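Local coordinates for diaminopimelate decarboxylase (Phaeodactylum tricornutum, PDB 7JPJ), which probably catalyses the pyridoxal 5'-phosphate-dependent decarboxylation of diaminopimelate in lysine biosynthesis, at residues A43-Y51 and L252-F263; A217-P228 and A262-R272. All coordinates share one frame; numbering follows the deposited sequence.

Contacts 1 and 2 share helix 252-270, an outer helix of the pyridoxal-binding barrel, and share A262 and F263 on it. In contact 1 the first half of the helix takes segment 43-51, the end of helix 34-45 and the loop after it; in contact 2 its second half and the turn beyond meet helix 210-222 and the residues that follow. Both are partly buried: F47, F263 and F266 are buried, while Y51, Q253 and the K225-E270 pair lie nearer the surface. Contact 1 is chiefly apolar, with one hydrogen bond from a glutamine amide to a backbone carbonyl. Contact 2 adds charge: a salt bridge at its margin and an arginine on a backbone carbonyl. Y51 packs on K264 and A267, joining the two.

Contact 1. Residues A43-Y51 and L252-F263; sequences ACLAFPNAY and LQKIGKPVADAF
The side chain of F47 leaves with CG anti to the backbone N (chi1 -162°), which lays its ring across L252 at about a right angle and beside G256. Q253 has CG beside its own N and bends at chi2 (-63°), bringing its amide back to the chain end of helix 34-45. The F47 ring carbon CE2 lies 3.9 Å from L252 CD2, CE1 is 3.8 Å from G256 CA, and L252 O stands over one face toward the rim. Beyond the ring, L252 CD1 reaches C44 SG at 4.1 Å and also rests near A43 O. P48 sits on the helix backbone itself, its CB 3.5 Å from G256 C, an approach possible because G256 has no side chain where P48 CD lies. The side-chain amide oxygen OE1 of Q253 lies beside P48 CG, 3.6 Å away. This is the outer layer of a TIM barrel, where residues 43-51 run from helix 34-45 into strand 53-58, and helix 252-270 leads to strand 275-278, the parallel neighbour of that strand. F47, V259 and F263 all touch M276 of the latter, so the contact faces the barrel wall. Were F47 replaced by an alanine, a gap would probably open between L252, G256 and M276, and the L252 methyls would lose their aromatic partner. On the exposed side, Q253 NE2 donates to A46 O (2.7 Å, N-H...O 145°), arriving from well above the carbonyl plane, while N49 ND2 bonds back to F47 O, in the plane of that carbonyl. Farther on, A50 CB meets F263 CB at 3.8 Å, and Y51 presents its ring edge, at CE2, to F263 O, 3.7 Å away.

Contact 2. Residues A217-P228 and A262-R272; sequences ATKSLSFCKVFP and AFKKFAEKEGR
L221 fits against A262, F263 and F266 where two consecutive outer helices of the TIM barrel, 210-222 and 252-270, pack side by side; their short segments cross at -37° with axes 9.8 Å apart. The apolar contacts come first along the helices. A217 CB meets A262 CB at 3.9 Å, while L221 CB reaches F266 CD1 at 4.0 Å. L221 also makes a CH-pi contact, its CD2 standing 4.2 Å from the centroid of the F263 ring, almost straight above the face. F266, its CG anti to the backbone N (chi1 -169°), points its ring toward segment 217-228, where CZ touches C224 CB and its edge faces K225 N. One face of that ring is covered by E270 CG of its own helix, centred over it. Toward the barrel, C224 and F263 both touch M233 of strand 232-234. The ionic contact is at the margin: K225 NZ forms a salt bridge with E270 OE1 at 3.0 Å on the syn side of the carboxylate, the two side chains crossing nearly at right angles. The hydrogen bonds to the backbone come from R272, just past G271 with its positive phi. Its flat guanidinium lies between F266 CE2 on one face and P228 O on the other, and NH2 has a second acceptor in V230 O. In the guanidinium plane R272 NH2 donates to C224 O at 2.7 Å (N-H...O 160°), and R272 NH1 adds a weak bond to the same C224 O at 3.2 Å.

Contact 1. Residues A43-Y51 and L252-F263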
loop_
_atom_site.group_PDB
_atom_site.type_symbol
_atom_site.label_atom_id
_atom_site.label_comp_id
_atom_site.label_asym_id
_atom_site.label_seq_id
_atom_site.Cartn_x
_atom_site.Cartn_y
_atom_site.Cartn_z
ATOM N N ALA A 43 5.249 14.397 -26.347
ATOM C CA ALA A 43 6.265 13.392 -26.638
ATOM C C ALA A 43 5.641 12.060 -27.029
ATOM O O ALA A 43 6.209 11.327 -27.847
ATOM C CB ALA A 43 7.189 13.213 -25.436
ATOM N N CYS A 44 4.481 11.723 -26.462
ATOM C CA CYS A 44 3.832 10.464 -26.808
ATOM C C CYS A 44 3.066 10.569 -28.119
ATOM O O CYS A 44 3.088 9.637 -28.929
ATOM C CB CYS A 44 2.902 10.021 -25.680
ATOM S SG CYS A 44 3.754 9.595 -24.146
ATOM N N LEU A 45 2.385 11.695 -28.350
ATOM C CA LEU A 45 1.699 11.911 -29.618
ATOM C C LEU A 45 2.660 12.009 -30.796
ATOM O O LEU A 45 2.213 11.938 -31.946
ATOM C CB LEU A 45 0.844 13.176 -29.543
ATOM C CG LEU A 45 -0.399 13.080 -28.659
ATOM C CD1 LEU A 45 -0.902 14.466 -28.288
ATOM C CD2 LEU A 45 -1.483 12.275 -29.349
ATOM N N ALA A 46 3.960 12.170 -30.538
ATOM C CA ALA A 46 4.982 12.202 -31.573
ATOM C C ALA A 46 5.673 10.854 -31.750
ATOM O O ALA A 46 6.749 10.789 -32.355
ATOM C CB ALA A 46 6.009 13.289 -31.258
ATOM N N PHE A 47 5.080 9.784 -31.229
ATOM C CA PHE A 47 5.672 8.459 -31.340
ATOM C C PHE A 47 5.726 8.035 -32.805
ATOM O O PHE A 47 4.727 8.177 -33.524
ATOM C CB PHE A 47 4.860 7.451 -30.526
ATOM C CG PHE A 47 5.598 6.179 -30.212
ATOM C CD1 PHE A 47 5.615 5.130 -31.117
ATOM C CD2 PHE A 47 6.259 6.027 -29.003
ATOM C CE1 PHE A 47 6.290 3.957 -30.829
ATOM C CE2 PHE A 47 6.933 4.856 -28.708
ATOM C CZ PHE A 47 6.948 3.820 -29.623
ATOM N N PRO A 48 6.859 7.524 -33.285
ATOM C CA PRO A 48 6.943 7.102 -34.690
ATOM C C PRO A 48 5.971 5.967 -34.989
ATOM O O PRO A 48 5.945 4.948 -34.294
ATOM C CB PRO A 48 8.402 6.654 -34.838
ATOM C CG PRO A 48 9.126 7.330 -33.714
ATOM C CD PRO A 48 8.149 7.397 -32.589
ATOM N N ASN A 49 5.166 6.153 -36.034
ATOM C CA ASN A 49 4.185 5.159 -36.447
ATOM C C ASN A 49 4.175 5.062 -37.965
ATOM O O ASN A 49 4.509 6.020 -38.666
ATOM C CB ASN A 49 2.776 5.494 -35.931
ATOM C CG ASN A 49 2.230 6.780 -36.508
ATOM O OD1 ASN A 49 1.326 6.761 -37.340
ATOM N ND2 ASN A 49 2.768 7.909 -36.060
ATOM N N ALA A 50 3.785 3.891 -38.467
ATOM C CA ALA A 50 3.775 3.651 -39.904
ATOM C C ALA A 50 2.438 4.017 -40.539
ATOM O O ALA A 50 2.402 4.742 -41.539
ATOM C CB ALA A 50 4.118 2.188 -40.197
ATOM N N TYR A 51 1.331 3.538 -39.966
ATOM C CA TYR A 51 0.016 3.698 -40.576
ATOM C C TYR A 51 -1.016 4.211 -39.578
ATOM O O TYR A 51 -2.215 3.958 -39.737
ATOM C CB TYR A 51 -0.450 2.382 -41.196
ATOM C CG TYR A 51 0.606 1.719 -42.048
ATOM C CD1 TYR A 51 0.943 2.236 -43.291
ATOM C CD2 TYR A 51 1.270 0.580 -41.609
ATOM C CE1 TYR A 51 1.911 1.640 -44.075
ATOM C CE2 TYR A 51 2.240 -0.026 -42.388
ATOM C CZ TYR A 51 2.555 0.511 -43.621
ATOM O OH TYR A 51 3.518 -0.077 -44.407
ATOM N N LEU A 252 11.576 7.997 -27.065
ATOM C CA LEU A 252 10.495 7.455 -27.882
ATOM C C LEU A 252 10.805 7.543 -29.372
ATOM O O LEU A 252 10.294 6.735 -30.156
ATOM C CB LEU A 252 9.187 8.180 -27.570
ATOM C CG LEU A 252 8.684 8.031 -26.134
ATOM C CD1 LEU A 252 7.283 8.604 -25.992
ATOM C CD2 LEU A 252 8.719 6.573 -25.711
ATOM N N GLN A 253 11.629 8.507 -29.783
ATOM C CA GLN A 253 11.992 8.600 -31.192
ATOM C C GLN A 253 12.975 7.503 -31.585
ATOM O O GLN A 253 12.916 6.983 -32.705
ATOM C CB GLN A 253 12.575 9.979 -31.497
ATOM C CG GLN A 253 11.616 11.130 -31.242
ATOM C CD GLN A 253 10.391 11.075 -32.135
ATOM O OE1 GLN A 253 10.457 10.618 -33.278
ATOM N NE2 GLN A 253 9.262 11.546 -31.617
ATOM N N LYS A 254 13.879 7.130 -30.677
ATOM C CA LYS A 254 14.898 6.140 -31.010
ATOM C C LYS A 254 14.331 4.726 -31.030
ATOM O O LYS A 254 14.689 3.930 -31.905
ATOM C CB LYS A 254 16.066 6.238 -30.026
ATOM C CG LYS A 254 16.947 7.445 -30.264
ATOM C CD LYS A 254 18.054 7.562 -29.235
ATOM C CE LYS A 254 18.990 8.707 -29.595
ATOM N NZ LYS A 254 18.218 9.909 -30.025
ATOM N N ILE A 255 13.459 4.388 -30.078
ATOM C CA ILE A 255 12.860 3.057 -30.080
ATOM C C ILE A 255 11.630 2.988 -30.973
ATOM O O ILE A 255 11.190 1.887 -31.328
ATOM C CB ILE A 255 12.484 2.605 -28.658
ATOM C CG1 ILE A 255 11.296 3.414 -28.138
ATOM C CG2 ILE A 255 13.682 2.724 -27.722
ATOM C CD1 ILE A 255 10.505 2.714 -27.062
ATOM N N GLY A 256 11.069 4.131 -31.353
ATOM C CA GLY A 256 9.862 4.160 -32.151
ATOM C C GLY A 256 10.063 3.808 -33.611
ATOM O O GLY A 256 9.210 3.147 -34.209
ATOM N N LYS A 257 11.174 4.242 -34.202
ATOM C CA LYS A 257 11.414 4.015 -35.626
ATOM C C LYS A 257 11.607 2.532 -35.948
ATOM O O LYS A 257 11.040 2.054 -36.939
ATOM C CB LYS A 257 12.610 4.842 -36.109
ATOM C CG LYS A 257 12.366 5.567 -37.432
ATOM C CD LYS A 257 11.470 6.793 -37.239
ATOM C CE LYS A 257 10.660 7.109 -38.494
ATOM N NZ LYS A 257 9.655 8.184 -38.254
ATOM N N PRO A 258 12.388 1.768 -35.170
ATOM C CA PRO A 258 12.427 0.314 -35.413
ATOM C C PRO A 258 11.083 -0.364 -35.204
ATOM O O PRO A 258 10.792 -1.367 -35.871
ATOM C CB PRO A 258 13.474 -0.183 -34.405
ATOM C CG PRO A 258 14.315 1.001 -34.123
ATOM C CD PRO A 258 13.383 2.165 -34.157
ATOM N N VAL A 259 10.257 0.148 -34.291
ATOM C CA VAL A 259 8.904 -0.379 -34.129
ATOM C C VAL A 259 8.062 -0.068 -35.359
ATOM O O VAL A 259 7.373 -0.942 -35.898
ATOM C CB VAL A 259 8.261 0.185 -32.850
ATOM C CG1 VAL A 259 6.769 -0.103 -32.844
ATOM C CG2 VAL A 259 8.924 -0.409 -31.622
ATOM N N ALA A 260 8.100 1.187 -35.815
ATOM C CA ALA A 260 7.362 1.566 -37.014
ATOM C C ALA A 260 7.834 0.786 -38.233
ATOM O O ALA A 260 7.034 0.488 -39.128
ATOM C CB ALA A 260 7.494 3.067 -37.260
ATOM N N ASP A 261 9.124 0.444 -38.289
ATOM C CA ASP A 261 9.611 -0.377 -39.391
ATOM C C ASP A 261 9.094 -1.806 -39.295
ATOM O O ASP A 261 8.820 -2.432 -40.325
ATOM C CB ASP A 261 11.140 -0.359 -39.431
ATOM C CG ASP A 261 11.696 0.953 -39.965
ATOM O OD1 ASP A 261 11.141 1.478 -40.955
ATOM O OD2 ASP A 261 12.684 1.460 -39.393
ATOM N N ALA A 262 8.950 -2.337 -38.076
ATOM C CA ALA A 262 8.352 -3.658 -37.915
ATOM C C ALA A 262 6.907 -3.675 -38.392
ATOM O O ALA A 262 6.407 -4.719 -38.823
ATOM C CB ALA A 262 8.441 -4.101 -36.457
ATOM N N PHE A 263 6.221 -2.532 -38.319
ATOM C CA PHE A 263 4.891 -2.427 -38.910
ATOM C C PHE A 263 4.967 -2.406 -40.428
ATOM O O PHE A 263 4.103 -2.971 -41.108
ATOM C CB PHE A 263 4.187 -1.173 -38.401
ATOM C CG PHE A 263 3.390 -1.394 -37.158
ATOM C CD1 PHE A 263 4.020 -1.536 -35.934
ATOM C CD2 PHE A 263 2.009 -1.453 -37.210
ATOM C CE1 PHE A 263 3.288 -1.735 -34.785
ATOM C CE2 PHE A 263 1.271 -1.653 -36.065
ATOM C CZ PHE A 263 1.911 -1.798 -34.851
#

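Contact 2. Residues A217-P228 and A262-R272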
loop_
_atom_site.group_PDB
_atom_site.type_symbol
_atom_site.label_atom_id
_atom_site.label_comp_id
_atom_site.label_asym_id
_atom_site.label_seq_id
_atom_site.Cartn_x
_atom_site.Cartn_y
_atom_site.Cartn_z
ATOM N N ALA A 217 7.838 -5.813 -30.996
ATOM C CA ALA A 217 6.834 -5.583 -32.030
ATOM C C ALA A 217 6.731 -6.772 -32.979
ATOM O O ALA A 217 5.626 -7.216 -33.312
ATOM C CB ALA A 217 7.157 -4.304 -32.803
ATOM N N THR A 218 7.872 -7.301 -33.426
ATOM C CA THR A 218 7.855 -8.402 -34.385
ATOM C C THR A 218 7.109 -9.609 -33.829
ATOM O O THR A 218 6.323 -10.243 -34.543
ATOM C CB THR A 218 9.284 -8.788 -34.769
ATOM O OG1 THR A 218 9.880 -7.728 -35.528
ATOM C CG2 THR A 218 9.291 -10.068 -35.598
ATOM N N LYS A 219 7.327 -9.929 -32.554
ATOM C CA LYS A 219 6.700 -11.114 -31.976
ATOM C C LYS A 219 5.195 -10.926 -31.816
ATOM O O LYS A 219 4.416 -11.841 -32.100
ATOM C CB LYS A 219 7.353 -11.449 -30.634
ATOM C CG LYS A 219 6.720 -12.628 -29.920
ATOM C CD LYS A 219 7.781 -13.593 -29.415
ATOM C CE LYS A 219 7.239 -15.014 -29.353
ATOM N NZ LYS A 219 7.903 -15.910 -30.347
ATOM N N SER A 220 4.767 -9.745 -31.367
ATOM C CA SER A 220 3.341 -9.497 -31.192
ATOM C C SER A 220 2.614 -9.419 -32.528
ATOM O O SER A 220 1.451 -9.828 -32.623
ATOM C CB SER A 220 3.130 -8.210 -30.400
ATOM O OG SER A 220 3.939 -8.209 -29.238
ATOM N N LEU A 221 3.279 -8.897 -33.562
ATOM C CA LEU A 221 2.647 -8.789 -34.874
ATOM C C LEU A 221 2.387 -10.157 -35.492
ATOM O O LEU A 221 1.477 -10.296 -36.318
ATOM C CB LEU A 221 3.517 -7.944 -35.810
ATOM C CG LEU A 221 3.511 -6.427 -35.583
ATOM C CD1 LEU A 221 4.680 -5.764 -36.288
ATOM C CD2 LEU A 221 2.198 -5.808 -36.036
ATOM N N SER A 222 3.162 -11.174 -35.108
ATOM C CA SER A 222 2.955 -12.508 -35.666
ATOM C C SER A 222 1.604 -13.079 -35.263
ATOM O O SER A 222 1.048 -13.921 -35.977
ATOM C CB SER A 222 4.077 -13.448 -35.229
ATOM O OG SER A 222 4.125 -13.568 -33.819
ATOM N N PHE A 223 1.059 -12.637 -34.128
ATOM C CA PHE A 223 -0.282 -13.043 -33.736
ATOM C C PHE A 223 -1.364 -12.322 -34.527
ATOM O O PHE A 223 -2.505 -12.796 -34.565
ATOM C CB PHE A 223 -0.477 -12.813 -32.237
ATOM C CG PHE A 223 0.441 -13.637 -31.384
ATOM C CD1 PHE A 223 0.256 -15.004 -31.269
ATOM C CD2 PHE A 223 1.498 -13.050 -30.710
ATOM C CE1 PHE A 223 1.101 -15.767 -30.497
ATOM C CE2 PHE A 223 2.347 -13.810 -29.934
ATOM C CZ PHE A 223 2.147 -15.170 -29.827
ATOM N N CYS A 224 -1.035 -11.195 -35.166
ATOM C CA CYS A 224 -2.013 -10.498 -35.993
ATOM C C CYS A 224 -2.271 -11.208 -37.315
ATOM O O CYS A 224 -3.299 -10.948 -37.950
ATOM C CB CYS A 224 -1.563 -9.062 -36.256
ATOM S SG CYS A 224 -1.434 -8.038 -34.774
ATOM N N LYS A 225 -1.372 -12.088 -37.749
ATOM C CA LYS A 225 -1.615 -12.865 -38.955
ATOM C C LYS A 225 -2.434 -14.121 -38.687
ATOM O O LYS A 225 -2.864 -14.777 -39.642
ATOM C CB LYS A 225 -0.287 -13.237 -39.632
ATOM C CG LYS A 225 0.370 -14.494 -39.096
ATOM C CD LYS A 225 1.701 -14.762 -39.785
ATOM C CE LYS A 225 1.520 -15.008 -41.275
ATOM N NZ LYS A 225 2.826 -15.237 -41.959
ATOM N N VAL A 226 -2.662 -14.466 -37.418
ATOM C CA VAL A 226 -3.553 -15.577 -37.102
ATOM C C VAL A 226 -5.003 -15.180 -37.354
ATOM O O VAL A 226 -5.795 -15.967 -37.888
ATOM C CB VAL A 226 -3.331 -16.040 -35.649
ATOM C CG1 VAL A 226 -4.442 -16.982 -35.203
ATOM C CG2 VAL A 226 -1.967 -16.702 -35.511
ATOM N N PHE A 227 -5.371 -13.956 -36.989
ATOM C CA PHE A 227 -6.713 -13.438 -37.231
ATOM C C PHE A 227 -6.655 -12.346 -38.292
ATOM O O PHE A 227 -6.263 -11.207 -37.990
ATOM C CB PHE A 227 -7.320 -12.903 -35.933
ATOM C CG PHE A 227 -7.222 -13.864 -34.788
ATOM C CD1 PHE A 227 -8.099 -14.934 -34.689
ATOM C CD2 PHE A 227 -6.239 -13.716 -33.823
ATOM C CE1 PHE A 227 -8.010 -15.833 -33.643
ATOM C CE2 PHE A 227 -6.144 -14.613 -32.771
ATOM C CZ PHE A 227 -7.031 -15.673 -32.682
ATOM N N PRO A 228 -7.022 -12.637 -39.543
ATOM C CA PRO A 228 -6.871 -11.635 -40.612
ATOM C C PRO A 228 -7.747 -10.407 -40.435
ATOM O O PRO A 228 -7.498 -9.394 -41.101
ATOM C CB PRO A 228 -7.253 -12.410 -41.881
ATOM C CG PRO A 228 -7.157 -13.866 -41.502
ATOM C CD PRO A 228 -7.522 -13.924 -40.056
ATOM N N ALA A 262 8.950 -2.337 -38.076
ATOM C CA ALA A 262 8.352 -3.658 -37.915
ATOM C C ALA A 262 6.907 -3.675 -38.392
ATOM O O ALA A 262 6.407 -4.719 -38.823
ATOM C CB ALA A 262 8.441 -4.101 -36.457
ATOM N N PHE A 263 6.221 -2.532 -38.319
ATOM C CA PHE A 263 4.891 -2.427 -38.910
ATOM C C PHE A 263 4.967 -2.406 -40.428
ATOM O O PHE A 263 4.103 -2.971 -41.108
ATOM C CB PHE A 263 4.187 -1.173 -38.401
ATOM C CG PHE A 263 3.390 -1.394 -37.158
ATOM C CD1 PHE A 263 4.020 -1.536 -35.934
ATOM C CD2 PHE A 263 2.009 -1.453 -37.210
ATOM C CE1 PHE A 263 3.288 -1.735 -34.785
ATOM C CE2 PHE A 263 1.271 -1.653 -36.065
ATOM C CZ PHE A 263 1.911 -1.798 -34.851
ATOM N N LYS A 264 5.988 -1.747 -40.980
ATOM C CA LYS A 264 6.152 -1.721 -42.428
ATOM C C LYS A 264 6.510 -3.100 -42.967
ATOM O O LYS A 264 6.052 -3.487 -44.048
ATOM C CB LYS A 264 7.220 -0.700 -42.822
ATOM C CG LYS A 264 6.878 0.742 -42.487
ATOM C CD LYS A 264 7.729 1.702 -43.308
ATOM C CE LYS A 264 7.577 3.138 -42.828
ATOM N NZ LYS A 264 8.199 3.336 -41.489
ATOM N N LYS A 265 7.332 -3.855 -42.231
ATOM C CA LYS A 265 7.686 -5.197 -42.676
ATOM C C LYS A 265 6.479 -6.123 -42.654
ATOM O O LYS A 265 6.392 -7.043 -43.475
ATOM C CB LYS A 265 8.815 -5.767 -41.813
ATOM C CG LYS A 265 9.495 -6.997 -42.412
ATOM C CD LYS A 265 10.616 -7.524 -41.518
ATOM C CE LYS A 265 11.962 -6.890 -41.864
ATOM N NZ LYS A 265 12.384 -5.844 -40.884
ATOM N N PHE A 266 5.546 -5.897 -41.729
ATOM C CA PHE A 266 4.315 -6.678 -41.711
ATOM C C PHE A 266 3.464 -6.374 -42.937
ATOM O O PHE A 266 2.943 -7.288 -43.587
ATOM C CB PHE A 266 3.535 -6.397 -40.425
ATOM C CG PHE A 266 2.390 -7.339 -40.192
ATOM C CD1 PHE A 266 2.608 -8.592 -39.645
ATOM C CD2 PHE A 266 1.095 -6.973 -40.521
ATOM C CE1 PHE A 266 1.555 -9.465 -39.429
ATOM C CE2 PHE A 266 0.037 -7.838 -40.307
ATOM C CZ PHE A 266 0.268 -9.087 -39.761
ATOM N N ALA A 267 3.321 -5.090 -43.274
ATOM C CA ALA A 267 2.567 -4.707 -44.460
ATOM C C ALA A 267 3.255 -5.136 -45.748
ATOM O O ALA A 267 2.591 -5.253 -46.782
ATOM C CB ALA A 267 2.337 -3.197 -44.471
ATOM N N GLU A 268 4.567 -5.368 -45.716
ATOM C CA GLU A 268 5.248 -5.876 -46.900
ATOM C C GLU A 268 5.117 -7.388 -47.024
ATOM O O GLU A 268 5.065 -7.910 -48.143
ATOM C CB GLU A 268 6.722 -5.461 -46.880
ATOM C CG GLU A 268 7.013 -4.192 -47.680
ATOM C CD GLU A 268 8.062 -3.293 -47.032
ATOM O OE1 GLU A 268 9.108 -3.809 -46.581
ATOM O OE2 GLU A 268 7.842 -2.061 -46.990
ATOM N N LYS A 269 5.052 -8.105 -45.901
ATOM C CA LYS A 269 4.883 -9.553 -45.932
ATOM C C LYS A 269 3.423 -9.990 -45.903
ATOM O O LYS A 269 3.113 -11.087 -46.382
ATOM C CB LYS A 269 5.624 -10.203 -44.755
ATOM C CG LYS A 269 7.104 -10.524 -44.995
ATOM C CD LYS A 269 7.299 -11.991 -45.376
ATOM C CE LYS A 269 8.585 -12.215 -46.164
ATOM N NZ LYS A 269 8.471 -13.306 -47.182
ATOM N N GLU A 270 2.520 -9.166 -45.362
ATOM C CA GLU A 270 1.114 -9.527 -45.243
ATOM C C GLU A 270 0.164 -8.626 -46.022
ATOM O O GLU A 270 -0.988 -9.020 -46.234
ATOM C CB GLU A 270 0.678 -9.525 -43.769
ATOM C CG GLU A 270 1.598 -10.307 -42.848
ATOM C CD GLU A 270 1.591 -11.791 -43.141
ATOM O OE1 GLU A 270 2.636 -12.447 -42.935
ATOM O OE2 GLU A 270 0.540 -12.303 -43.578
ATOM N N GLY A 271 0.600 -7.443 -46.444
ATOM C CA GLY A 271 -0.263 -6.550 -47.192
ATOM C C GLY A 271 -1.297 -5.819 -46.370
ATOM O O GLY A 271 -2.256 -5.287 -46.937
ATOM N N ARG A 272 -1.136 -5.770 -45.051
ATOM C CA ARG A 272 -2.086 -5.117 -44.162
ATOM C C ARG A 272 -1.384 -4.008 -43.393
ATOM O O ARG A 272 -0.347 -4.241 -42.765
ATOM C CB ARG A 272 -2.711 -6.124 -43.192
ATOM C CG ARG A 272 -3.689 -7.088 -43.844
ATOM C CD ARG A 272 -3.770 -8.401 -43.079
ATOM N NE ARG A 272 -3.982 -8.192 -41.651
ATOM C CZ ARG A 272 -3.824 -9.133 -40.727
ATOM N NH1 ARG A 272 -3.446 -10.354 -41.082
ATOM N NH2 ARG A 272 -4.038 -8.853 -39.448
#